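Local coordinates for Lmo0325 protein (Listeria monocytogenes EGD-e, PDB 4RYK) that probably binds DNA as an Rgg-type transcriptional regulator, pairing an N-terminal helix-turn-helix domain with an all-helical C-terminal domain, at residues H181-M186 / A208-E213; I256-G261 / V291-F296; E12-I17 / S51-I56; D80-D85 / A118-R123. All coordinates share one frame; numbering follows the deposited sequence. Where two conformers were deposited one is given.

Interaction 1 of 4, residues H181-M186 / A208-E213; sequences HFYQIM and ANLTDE
The backbone N of M186 donates to F182 O at 2.8 Å, a helical bond that anchors the residue whose selenomethionine side chain leans toward L210. The main apolar contact lies one turn back, at Y183. Its CD1 stands 4.0 Å from CD1 of L210, and CE1 of the same ring is equally near, so the leucine methyl is shared between the two, oblique to the ring plane. L210 reaches this far because CD1 is extended away from CA (chi2 179°), which puts that methyl at the leading end of the side chain. Consecutive helices 176-193 and 197-216 pack as an antiparallel helical hairpin, the two segments running in nearly opposite directions, within a C-terminal domain whose family belongs to the TPR clan. The helices are held well apart here, with the CA atoms of Y183 and L210 separated by 10.2 Å and just 68 Å² buried in total. M186 adds a looser touch, its CE 4.4 Å from L210 CD1. V226 of helix 220-235 touches both Y183 and L210; F203, L206 and F207 of helix 197-216 also touch M186. A bound PEG, probably from the crystallisation liquor, lies about 4 Å from the Y183 side chain.

Interaction 2 of 4, residues I256-G261 / V291-F296; sequences IWMKEG and VVLKQF
M258, a selenomethionine, runs along the rim of the F296 ring in a Met-aromatic contact that joins helices 243-259 and 283-300 of the C-terminal helical region. At its root, CB lies in the ring plane, 4.0 Å from F296 CE1. Further out, SE sits 5.3 Å from the centroid of the F296 ring and 77° off the normal, which places the selenium at the edge and not over a face. The chain then bends at its last torsion (chi3 -93°), and CE swings in to 3.6 Å from F296 CE1, oblique to the ring. The same methyl carbon is 3.8 Å from CD1 of L293, whose side chain crosses that of M258 at about a right angle. CE thus touches two residues a helical turn apart, L293 and F296, from directions about a right angle apart. Y267 of helix 263-279 and I302 after helix 283-300 also pack on M258, and I302 touches F296 too. The helix then ends in a Schellman motif with G261 (positive phi) as C-prime: E262 N bonds to W257 O, and G261 N to M258 O at 3.2 Å. K259 contributes its aliphatic part, CG approaching F296 CZ to 3.9 Å near the ring plane.

Interaction 3 of 4, residues E12-I17 / S51-I56; sequences ELIREI and SLFEEI
This is purely apolar helix-to-helix packing inside the N-terminal helix-turn-helix domain, where the first helix, 10-20, meets helix 50-60 through I14 on one side and F53 and I56 on the other. No hydrogen bond crosses between the segments. The CA atoms of I14 and I56 come within 8.5 Å, and the total burial is 120 Å², with I14 giving more area than either partner. The two branches of I14 divide the work. Its longer branch goes to the aromatic ring: CG1 lies 3.9 Å from F53 CE1. The terminal methyl follows, because the chain folds at chi2 (-69°) and leaves I14 CD1 3.9 Å from F53 CE1 and a little farther from CZ, so both carbons approach CE1, obliquely to the ring. The shorter branch points to I56, methyl against methyl, with I14 CG2 4.0 Å from I56 CG2. F53 starts from a CB not aimed at the opposite helix, yet its ring arrives there since CG is anti to the backbone N (chi1 -170°). All three residues are buried, in the core of what is probably an XRE-type HTH domain. On the far side of helix 50-60, E54 forms a salt bridge with R72 of the second subunit, so the helix serves both the core and the dimer contact. Around the packing, F67 of helix 64-71 meets the F53 ring edge-to-face and also touches I14, F41 of helix 35-42 touches both, and I32, in the loop before helix 35-42, rests on I56.

Interaction 4 of 4, residues D80-D85 / A118-R123; sequences DSFWID and AILHTR
Two successive aromatic residues, F82 and W83, fold against each other and still each reach a different residue of the opposite helix. F82 CD2 lies 3.6 Å above the plane of the W83 ring, over its centre, while W83 CE2 sits at the F82 edge. The contact joins the first turn of helix 82-91 to helix 113-132, the latter within the Rgg C-terminal family region, a helical family of the TPR clan. F82 and L120 approach from opposite directions: L120 CD1 stands in the ring plane, 3.9 Å from F82 CE1, and L120 CG is nearly as close. CG of F82 is anti to the backbone N (chi1 176°), which carries the ring straight across the gap. W83 and I119 instead cross at about a right angle, with I119 CD1 at the indole rim, 3.9 Å from W83 CH2. The indole NE1 is bonded to E162 of helix 161-170, which holds the NE1 side of the indole and would limit its rotation. Ahead of the aromatics, D80 forms an Asx turn: OD1 accepts from F82 N at 2.9 Å with a nearly straight N-H...O angle of 163°, and OD2 pairs with R116. S81 OG donates to D85 OD2 from above the carboxylate plane. On the opposite helix the carbonyl of I119 accepts twice, from T122 OG1 at 2.9 Å and from R123 N at 3.0 Å, both donors reaching I119 O from the same face of its plane.

Interactions 1 and 2 are neighbours in the C-terminal helical domain, with centres 20 Å apart, and they touch where D212 OD2 packs at 4.2 Å from V292 CG1. Helix 220-235 reaches side chains of both. Interaction 4 lies nearer the middle of the chain, its centre 20 Å from that of interaction 1 and its nearest atoms about 9 Å away. Interaction 3 stands apart in the helix-turn-helix domain, its centre 33 Å from that of interaction 4 and 54 Å from that of interaction 2. The bound glycan does not touch it: the glucose lies about 10 Å from the I56 side chain, and I32, which lines the glycan pocket, touches I56.

Interaction 1 of 4, residues H181-M186 / A208-E213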
# COMPACT_ATOMS: atom_id res chain seq x y z
N HIS A 181 -24.97 14.91 1.76
CA HIS A 181 -24.74 15.12 0.34
C HIS A 181 -23.26 14.89 -0.04
O HIS A 181 -22.97 14.23 -1.03
CB HIS A 181 -25.20 16.55 -0.06
CG HIS A 181 -24.80 16.95 -1.45
ND1 HIS A 181 -25.57 16.68 -2.57
CD2 HIS A 181 -23.69 17.58 -1.91
CE1 HIS A 181 -24.96 17.14 -3.65
NE2 HIS A 181 -23.83 17.70 -3.28
N PHE A 182 -22.34 15.42 0.72
CA PHE A 182 -20.93 15.19 0.42
C PHE A 182 -20.55 13.69 0.58
O PHE A 182 -19.81 13.15 -0.22
CB PHE A 182 -19.99 16.03 1.32
CG PHE A 182 -19.93 17.49 0.97
CD1 PHE A 182 -20.13 17.95 -0.32
CD2 PHE A 182 -19.64 18.40 1.94
CE1 PHE A 182 -20.07 19.31 -0.63
CE2 PHE A 182 -19.60 19.76 1.65
CZ PHE A 182 -19.82 20.22 0.37
N TYR A 183 -21.04 13.07 1.64
CA TYR A 183 -20.89 11.65 1.84
C TYR A 183 -21.33 10.82 0.62
O TYR A 183 -20.60 9.91 0.18
CB TYR A 183 -21.64 11.23 3.11
CG TYR A 183 -21.66 9.73 3.36
CD1 TYR A 183 -20.63 9.14 4.05
CD2 TYR A 183 -22.70 8.93 2.94
CE1 TYR A 183 -20.63 7.77 4.28
CE2 TYR A 183 -22.70 7.56 3.18
CZ TYR A 183 -21.66 6.99 3.84
OH TYR A 183 -21.60 5.63 4.10
N GLN A 184 -22.51 11.12 0.07
CA GLN A 184 -22.98 10.45 -1.14
C GLN A 184 -22.01 10.68 -2.31
O GLN A 184 -21.63 9.76 -2.99
CB GLN A 184 -24.43 10.82 -1.48
CG GLN A 184 -25.40 10.16 -0.51
CD GLN A 184 -26.84 10.70 -0.57
OE1 GLN A 184 -27.19 11.62 -1.35
NE2 GLN A 184 -27.69 10.14 0.28
N ILE A 185 -21.51 11.87 -2.51
CA ILE A 185 -20.48 12.05 -3.55
C ILE A 185 -19.19 11.25 -3.28
O ILE A 185 -18.65 10.64 -4.20
CB ILE A 185 -20.08 13.51 -3.66
CG1 ILE A 185 -21.30 14.41 -3.86
CG2 ILE A 185 -19.06 13.71 -4.76
CD1 ILE A 185 -21.79 14.54 -5.27
N MSE A 186 -18.70 11.30 -2.04
CA MSE A 186 -17.53 10.52 -1.53
C MSE A 186 -17.79 9.07 -1.95
O MSE A 186 -16.88 8.40 -2.45
CB MSE A 186 -17.26 10.69 0.03
CG MSE A 186 -16.06 10.13 1.03
SE MSE A 186 -16.60 8.20 1.29
CE MSE A 186 -17.66 8.81 2.81
N ALA A 208 -14.27 4.50 9.63
CA ALA A 208 -14.12 4.26 11.08
C ALA A 208 -14.44 5.50 11.88
O ALA A 208 -15.21 5.43 12.84
CB ALA A 208 -12.72 3.84 11.40
N ASN A 209 -13.86 6.63 11.47
CA ASN A 209 -14.12 7.92 12.15
C ASN A 209 -15.57 8.33 12.16
O ASN A 209 -16.08 8.80 13.18
CB ASN A 209 -13.29 9.05 11.57
CG ASN A 209 -11.83 8.98 11.98
OD1 ASN A 209 -11.45 8.20 12.84
ND2 ASN A 209 -11.03 9.80 11.37
N LEU A 210 -16.23 8.17 11.02
CA LEU A 210 -17.65 8.51 10.95
C LEU A 210 -18.51 7.59 11.80
O LEU A 210 -19.44 8.05 12.48
CB LEU A 210 -18.15 8.39 9.53
CG LEU A 210 -17.56 9.39 8.56
CD1 LEU A 210 -18.14 9.13 7.17
CD2 LEU A 210 -17.81 10.84 9.00
N THR A 211 -18.20 6.29 11.77
CA THR A 211 -18.98 5.33 12.52
C THR A 211 -18.89 5.70 13.99
O THR A 211 -19.88 5.70 14.72
CB THR A 211 -18.49 3.90 12.28
OG1 THR A 211 -18.56 3.58 10.89
CG2 THR A 211 -19.31 2.93 13.02
N ASP A 212 -17.67 5.99 14.43
CA ASP A 212 -17.40 6.35 15.82
C ASP A 212 -18.23 7.58 16.18
O ASP A 212 -18.91 7.61 17.22
CB ASP A 212 -15.91 6.65 16.00
CG ASP A 212 -15.55 6.99 17.45
OD1 ASP A 212 -15.81 8.12 17.88
OD2 ASP A 212 -14.99 6.13 18.17
N GLU A 213 -18.20 8.58 15.32
CA GLU A 213 -18.92 9.84 15.63
C GLU A 213 -20.43 9.66 15.62
O GLU A 213 -21.15 10.28 16.40
CB GLU A 213 -18.50 10.97 14.68
CG GLU A 213 -18.77 12.36 15.24
CD GLU A 213 -17.95 12.62 16.50
OE1 GLU A 213 -16.70 12.69 16.39
OE2 GLU A 213 -18.55 12.69 17.59

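Interaction 2 of 4, residues I256-G261 / V291-F296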
# COMPACT_ATOMS: atom_id res chain seq x y z
N ILE A 256 -22.33 -1.25 18.43
CA ILE A 256 -23.66 -1.16 17.88
C ILE A 256 -24.59 -2.25 18.39
O ILE A 256 -25.76 -2.00 18.70
CB ILE A 256 -23.63 -1.13 16.36
CG1 ILE A 256 -22.94 0.18 15.91
CG2 ILE A 256 -25.05 -1.22 15.82
CD1 ILE A 256 -22.82 0.33 14.41
N TRP A 257 -24.07 -3.45 18.53
CA TRP A 257 -24.85 -4.50 19.17
C TRP A 257 -25.27 -4.11 20.57
O TRP A 257 -26.43 -4.34 20.96
CB TRP A 257 -24.10 -5.83 19.20
CG TRP A 257 -24.16 -6.55 17.89
CD1 TRP A 257 -25.11 -6.42 16.92
CD2 TRP A 257 -23.23 -7.53 17.41
NE1 TRP A 257 -24.82 -7.26 15.87
CE2 TRP A 257 -23.69 -7.96 16.15
CE3 TRP A 257 -22.07 -8.11 17.94
CZ2 TRP A 257 -23.01 -8.93 15.39
CZ3 TRP A 257 -21.41 -9.08 17.19
CH2 TRP A 257 -21.89 -9.48 15.93
N MSE A 258 -24.38 -3.50 21.34
CA MSE A 258 -24.74 -3.08 22.69
C MSE A 258 -25.87 -2.10 22.67
O MSE A 258 -26.79 -2.18 23.44
CB MSE A 258 -23.54 -2.50 23.44
CG MSE A 258 -22.51 -3.58 23.66
SE MSE A 258 -21.11 -3.08 24.93
CE MSE A 258 -19.83 -2.39 23.63
N LYS A 259 -25.81 -1.17 21.75
CA LYS A 259 -26.86 -0.21 21.56
C LYS A 259 -28.14 -0.82 21.02
O LYS A 259 -29.19 -0.26 21.21
CB LYS A 259 -26.43 0.85 20.55
CG LYS A 259 -25.38 1.81 21.07
CD LYS A 259 -25.99 2.76 22.08
CE LYS A 259 -26.86 3.80 21.41
NZ LYS A 259 -28.08 4.00 22.23
N GLU A 260 -28.05 -1.93 20.31
CA GLU A 260 -29.26 -2.55 19.80
C GLU A 260 -29.81 -3.55 20.80
O GLU A 260 -30.50 -4.48 20.40
CB GLU A 260 -28.99 -3.23 18.46
CG GLU A 260 -28.77 -2.24 17.33
CD GLU A 260 -28.24 -2.89 16.06
OE1 GLU A 260 -27.67 -4.01 16.11
OE2 GLU A 260 -28.38 -2.26 14.99
N GLY A 261 -29.47 -3.40 22.08
CA GLY A 261 -29.82 -4.38 23.11
C GLY A 261 -29.16 -5.76 23.10
O GLY A 261 -29.52 -6.62 23.89
N VAL A 291 -10.34 3.05 26.50
CA VAL A 291 -10.92 4.29 26.96
C VAL A 291 -12.23 4.55 26.23
O VAL A 291 -13.24 4.87 26.84
CB VAL A 291 -9.96 5.45 26.70
CG1 VAL A 291 -10.63 6.81 27.02
CG2 VAL A 291 -8.72 5.23 27.53
N VAL A 292 -12.22 4.40 24.92
CA VAL A 292 -13.45 4.57 24.19
C VAL A 292 -14.53 3.67 24.77
O VAL A 292 -15.69 4.08 24.92
CB VAL A 292 -13.27 4.24 22.72
CG1 VAL A 292 -14.58 4.40 21.98
CG2 VAL A 292 -12.19 5.13 22.10
N LEU A 293 -14.15 2.45 25.10
CA LEU A 293 -15.14 1.46 25.50
C LEU A 293 -15.72 1.83 26.85
O LEU A 293 -16.94 1.73 27.06
CB LEU A 293 -14.53 0.07 25.57
CG LEU A 293 -15.41 -1.03 26.14
CD1 LEU A 293 -16.71 -1.05 25.35
CD2 LEU A 293 -14.76 -2.39 26.08
N LYS A 294 -14.85 2.21 27.77
CA LYS A 294 -15.32 2.60 29.09
C LYS A 294 -16.25 3.79 29.08
O LYS A 294 -17.22 3.81 29.82
CB LYS A 294 -14.14 2.94 29.97
CG LYS A 294 -13.44 1.72 30.47
CD LYS A 294 -12.08 2.09 30.97
CE LYS A 294 -11.33 0.85 31.40
NZ LYS A 294 -10.31 1.26 32.38
N GLN A 295 -15.93 4.79 28.26
CA GLN A 295 -16.73 6.01 28.19
C GLN A 295 -18.05 5.66 27.56
O GLN A 295 -19.11 6.13 27.97
CB GLN A 295 -15.98 7.08 27.38
CG GLN A 295 -14.71 7.58 28.08
CD GLN A 295 -15.01 8.48 29.28
OE1 GLN A 295 -15.73 9.48 29.15
NE2 GLN A 295 -14.47 8.14 30.46
N PHE A 296 -18.01 4.78 26.59
CA PHE A 296 -19.23 4.36 25.93
C PHE A 296 -20.16 3.65 26.93
O PHE A 296 -21.36 3.93 26.99
CB PHE A 296 -18.87 3.47 24.76
CG PHE A 296 -20.01 2.73 24.19
CD1 PHE A 296 -20.33 1.48 24.66
CD2 PHE A 296 -20.77 3.28 23.17
CE1 PHE A 296 -21.39 0.78 24.12
CE2 PHE A 296 -21.81 2.57 22.60
CZ PHE A 296 -22.13 1.32 23.08

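Interaction 3 of 4, residues E12-I17 / S51-I56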
# COMPACT_ATOMS: atom_id res chain seq x y z
N GLU A 12 20.27 9.58 -14.38
CA GLU A 12 21.45 9.15 -13.63
C GLU A 12 21.10 7.98 -12.75
O GLU A 12 21.87 7.04 -12.64
CB GLU A 12 22.07 10.31 -12.84
CG GLU A 12 22.87 11.23 -13.75
CD GLU A 12 23.08 12.61 -13.18
OE1 GLU A 12 24.17 12.88 -12.66
OE2 GLU A 12 22.17 13.43 -13.27
N LEU A 13 19.88 7.99 -12.19
CA LEU A 13 19.44 6.85 -11.39
C LEU A 13 19.16 5.60 -12.26
O LEU A 13 19.50 4.47 -11.89
CB LEU A 13 18.23 7.21 -10.54
CG LEU A 13 17.63 6.05 -9.76
CD1 LEU A 13 18.67 5.39 -8.87
CD2 LEU A 13 16.50 6.56 -8.89
N ILE A 14 18.56 5.83 -13.42
CA ILE A 14 18.30 4.74 -14.33
C ILE A 14 19.63 4.06 -14.66
O ILE A 14 19.72 2.87 -14.66
CB ILE A 14 17.63 5.20 -15.63
CG1 ILE A 14 16.18 5.68 -15.41
CG2 ILE A 14 17.60 4.04 -16.64
CD1 ILE A 14 15.20 4.58 -15.02
N ARG A 15 20.66 4.85 -14.93
CA ARG A 15 21.97 4.31 -15.24
C ARG A 15 22.48 3.40 -14.14
O ARG A 15 22.93 2.29 -14.40
CB ARG A 15 22.94 5.44 -15.50
CG ARG A 15 24.41 5.05 -15.36
CD ARG A 15 25.26 6.29 -15.23
NE ARG A 15 26.66 5.94 -15.23
CZ ARG A 15 27.26 5.40 -14.19
NH1 ARG A 15 26.57 5.15 -13.07
NH2 ARG A 15 28.51 5.10 -14.29
N GLU A 16 22.39 3.88 -12.91
CA GLU A 16 22.89 3.13 -11.76
C GLU A 16 22.11 1.84 -11.60
O GLU A 16 22.68 0.77 -11.35
CB GLU A 16 22.79 4.03 -10.54
CG GLU A 16 22.83 3.30 -9.22
CD GLU A 16 22.73 4.25 -8.03
OE1 GLU A 16 22.14 3.86 -6.99
OE2 GLU A 16 23.25 5.40 -8.15
N ILE A 17 20.79 1.91 -11.77
CA ILE A 17 20.01 0.69 -11.67
C ILE A 17 20.32 -0.30 -12.79
O ILE A 17 20.51 -1.50 -12.55
CB ILE A 17 18.49 0.98 -11.65
CG1 ILE A 17 18.10 1.71 -10.36
CG2 ILE A 17 17.73 -0.33 -11.71
CD1 ILE A 17 16.75 2.42 -10.46
N SER A 51 6.08 9.26 -21.44
CA SER A 51 5.74 8.01 -22.14
C SER A 51 6.99 7.21 -22.46
O SER A 51 6.95 6.00 -22.40
CB SER A 51 4.90 8.21 -23.41
OG SER A 51 5.29 9.37 -24.05
N LEU A 52 8.09 7.88 -22.80
CA LEU A 52 9.31 7.15 -23.08
C LEU A 52 9.87 6.59 -21.81
O LEU A 52 10.42 5.48 -21.79
CB LEU A 52 10.34 8.07 -23.72
CG LEU A 52 9.91 8.45 -25.14
CD1 LEU A 52 10.83 9.54 -25.65
CD2 LEU A 52 9.94 7.25 -26.07
N PHE A 53 9.72 7.35 -20.74
CA PHE A 53 10.22 6.93 -19.44
C PHE A 53 9.56 5.64 -18.96
O PHE A 53 10.26 4.76 -18.50
CB PHE A 53 10.06 8.03 -18.40
CG PHE A 53 10.75 7.75 -17.10
CD1 PHE A 53 12.15 7.76 -17.03
CD2 PHE A 53 10.04 7.54 -15.94
CE1 PHE A 53 12.81 7.53 -15.83
CE2 PHE A 53 10.69 7.29 -14.75
CZ PHE A 53 12.08 7.28 -14.69
N GLU A 54 8.24 5.49 -19.14
CA GLU A 54 7.53 4.26 -18.77
C GLU A 54 8.10 3.06 -19.52
O GLU A 54 8.21 1.97 -18.97
CB GLU A 54 6.03 4.34 -19.07
CG GLU A 54 5.23 5.39 -18.32
CD GLU A 54 3.71 5.06 -18.34
OE1 GLU A 54 2.92 5.70 -19.10
OE2 GLU A 54 3.30 4.11 -17.64
N GLU A 55 8.46 3.25 -20.79
CA GLU A 55 9.00 2.12 -21.57
C GLU A 55 10.37 1.73 -21.05
O GLU A 55 10.71 0.54 -20.98
CB GLU A 55 9.08 2.46 -23.05
CG GLU A 55 7.70 2.72 -23.67
CD GLU A 55 7.79 3.29 -25.06
OE1 GLU A 55 8.70 2.92 -25.83
OE2 GLU A 55 6.91 4.11 -25.41
N ILE A 56 11.17 2.72 -20.67
CA ILE A 56 12.52 2.44 -20.13
C ILE A 56 12.41 1.71 -18.81
O ILE A 56 13.10 0.73 -18.55
CB ILE A 56 13.31 3.75 -19.97
CG1 ILE A 56 13.68 4.28 -21.36
CG2 ILE A 56 14.54 3.51 -19.13
CD1 ILE A 56 14.00 5.76 -21.41

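Interaction 4 of 4, residues D80-D85 / A118-R123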
# COMPACT_ATOMS: atom_id res chain seq x y z
N ASP A 80 4.65 15.59 -2.71
CA ASP A 80 4.00 16.63 -1.92
C ASP A 80 3.69 16.00 -0.57
O ASP A 80 2.94 15.07 -0.46
CB ASP A 80 2.75 17.08 -2.69
CG ASP A 80 1.81 17.98 -1.89
OD1 ASP A 80 2.04 18.27 -0.71
OD2 ASP A 80 0.82 18.39 -2.50
N SER A 81 4.35 16.48 0.47
CA SER A 81 4.23 15.85 1.76
C SER A 81 3.24 16.59 2.67
O SER A 81 3.22 16.38 3.90
CB SER A 81 5.63 15.85 2.40
OG SER A 81 6.11 17.19 2.40
N PHE A 82 2.38 17.46 2.09
CA PHE A 82 1.46 18.20 2.92
C PHE A 82 0.72 17.30 3.88
O PHE A 82 0.72 17.55 5.09
CB PHE A 82 0.43 19.02 2.12
CG PHE A 82 -0.58 19.71 2.98
CD1 PHE A 82 -0.28 20.92 3.56
CD2 PHE A 82 -1.83 19.13 3.24
CE1 PHE A 82 -1.21 21.56 4.39
CE2 PHE A 82 -2.74 19.75 4.05
CZ PHE A 82 -2.43 20.98 4.64
N TRP A 83 0.07 16.26 3.38
CA TRP A 83 -0.86 15.50 4.25
C TRP A 83 -0.09 14.67 5.31
O TRP A 83 -0.51 14.57 6.46
CB TRP A 83 -1.82 14.61 3.45
CG TRP A 83 -2.87 15.44 2.74
CD1 TRP A 83 -2.94 15.72 1.42
CD2 TRP A 83 -3.94 16.14 3.37
NE1 TRP A 83 -4.04 16.53 1.18
CE2 TRP A 83 -4.65 16.81 2.37
CE3 TRP A 83 -4.37 16.26 4.69
CZ2 TRP A 83 -5.74 17.61 2.65
CZ3 TRP A 83 -5.46 17.04 4.97
CH2 TRP A 83 -6.14 17.69 3.96
N ILE A 84 1.03 14.10 4.90
CA ILE A 84 1.92 13.42 5.85
C ILE A 84 2.33 14.39 6.97
O ILE A 84 2.21 14.07 8.16
CB ILE A 84 3.20 12.95 5.14
CG1 ILE A 84 2.88 11.79 4.18
CG2 ILE A 84 4.26 12.55 6.16
CD1 ILE A 84 3.87 11.67 3.02
N ASP A 85 2.82 15.56 6.58
CA ASP A 85 3.29 16.54 7.58
C ASP A 85 2.16 16.98 8.45
O ASP A 85 2.32 17.09 9.66
CB ASP A 85 3.86 17.78 6.92
CG ASP A 85 5.08 17.47 6.08
OD1 ASP A 85 5.70 16.44 6.35
OD2 ASP A 85 5.40 18.25 5.15
N ALA A 118 -6.61 27.01 4.67
CA ALA A 118 -7.76 27.16 5.57
C ALA A 118 -7.77 26.03 6.59
O ALA A 118 -8.06 26.22 7.77
CB ALA A 118 -9.06 27.21 4.77
N ILE A 119 -7.40 24.84 6.16
CA ILE A 119 -7.38 23.70 7.09
C ILE A 119 -6.38 23.94 8.21
O ILE A 119 -6.67 23.77 9.41
CB ILE A 119 -7.14 22.38 6.33
CG1 ILE A 119 -8.46 21.94 5.68
CG2 ILE A 119 -6.67 21.27 7.26
CD1 ILE A 119 -8.25 20.95 4.58
N LEU A 120 -5.20 24.36 7.82
CA LEU A 120 -4.18 24.65 8.77
C LEU A 120 -4.59 25.77 9.73
O LEU A 120 -4.37 25.67 10.92
CB LEU A 120 -2.93 25.05 8.00
CG LEU A 120 -1.91 24.00 7.62
CD1 LEU A 120 -0.88 24.64 6.71
CD2 LEU A 120 -1.20 23.44 8.84
N HIS A 121 -5.12 26.87 9.19
CA HIS A 121 -5.56 27.96 10.04
C HIS A 121 -6.55 27.47 11.04
O HIS A 121 -6.42 27.79 12.22
CB HIS A 121 -6.24 29.05 9.24
CG HIS A 121 -5.29 30.06 8.71
ND1 HIS A 121 -5.01 30.18 7.36
CD2 HIS A 121 -4.59 31.03 9.33
CE1 HIS A 121 -4.16 31.18 7.17
NE2 HIS A 121 -3.89 31.71 8.36
N THR A 122 -7.56 26.71 10.62
CA THR A 122 -8.58 26.28 11.56
C THR A 122 -7.97 25.41 12.63
O THR A 122 -8.39 25.48 13.79
CB THR A 122 -9.77 25.52 10.95
OG1 THR A 122 -9.35 24.28 10.37
CG2 THR A 122 -10.44 26.34 9.90
N ARG A 123 -7.00 24.59 12.24
CA ARG A 123 -6.39 23.66 13.19
C ARG A 123 -5.55 24.45 14.18
O ARG A 123 -5.53 24.15 15.37
CB ARG A 123 -5.56 22.61 12.42
CG ARG A 123 -4.93 21.51 13.23
CD ARG A 123 -5.89 20.78 14.14
NE ARG A 123 -6.76 19.89 13.43
CZ ARG A 123 -6.74 18.56 13.55
NH1 ARG A 123 -5.89 17.94 14.37
NH2 ARG A 123 -7.60 17.84 12.85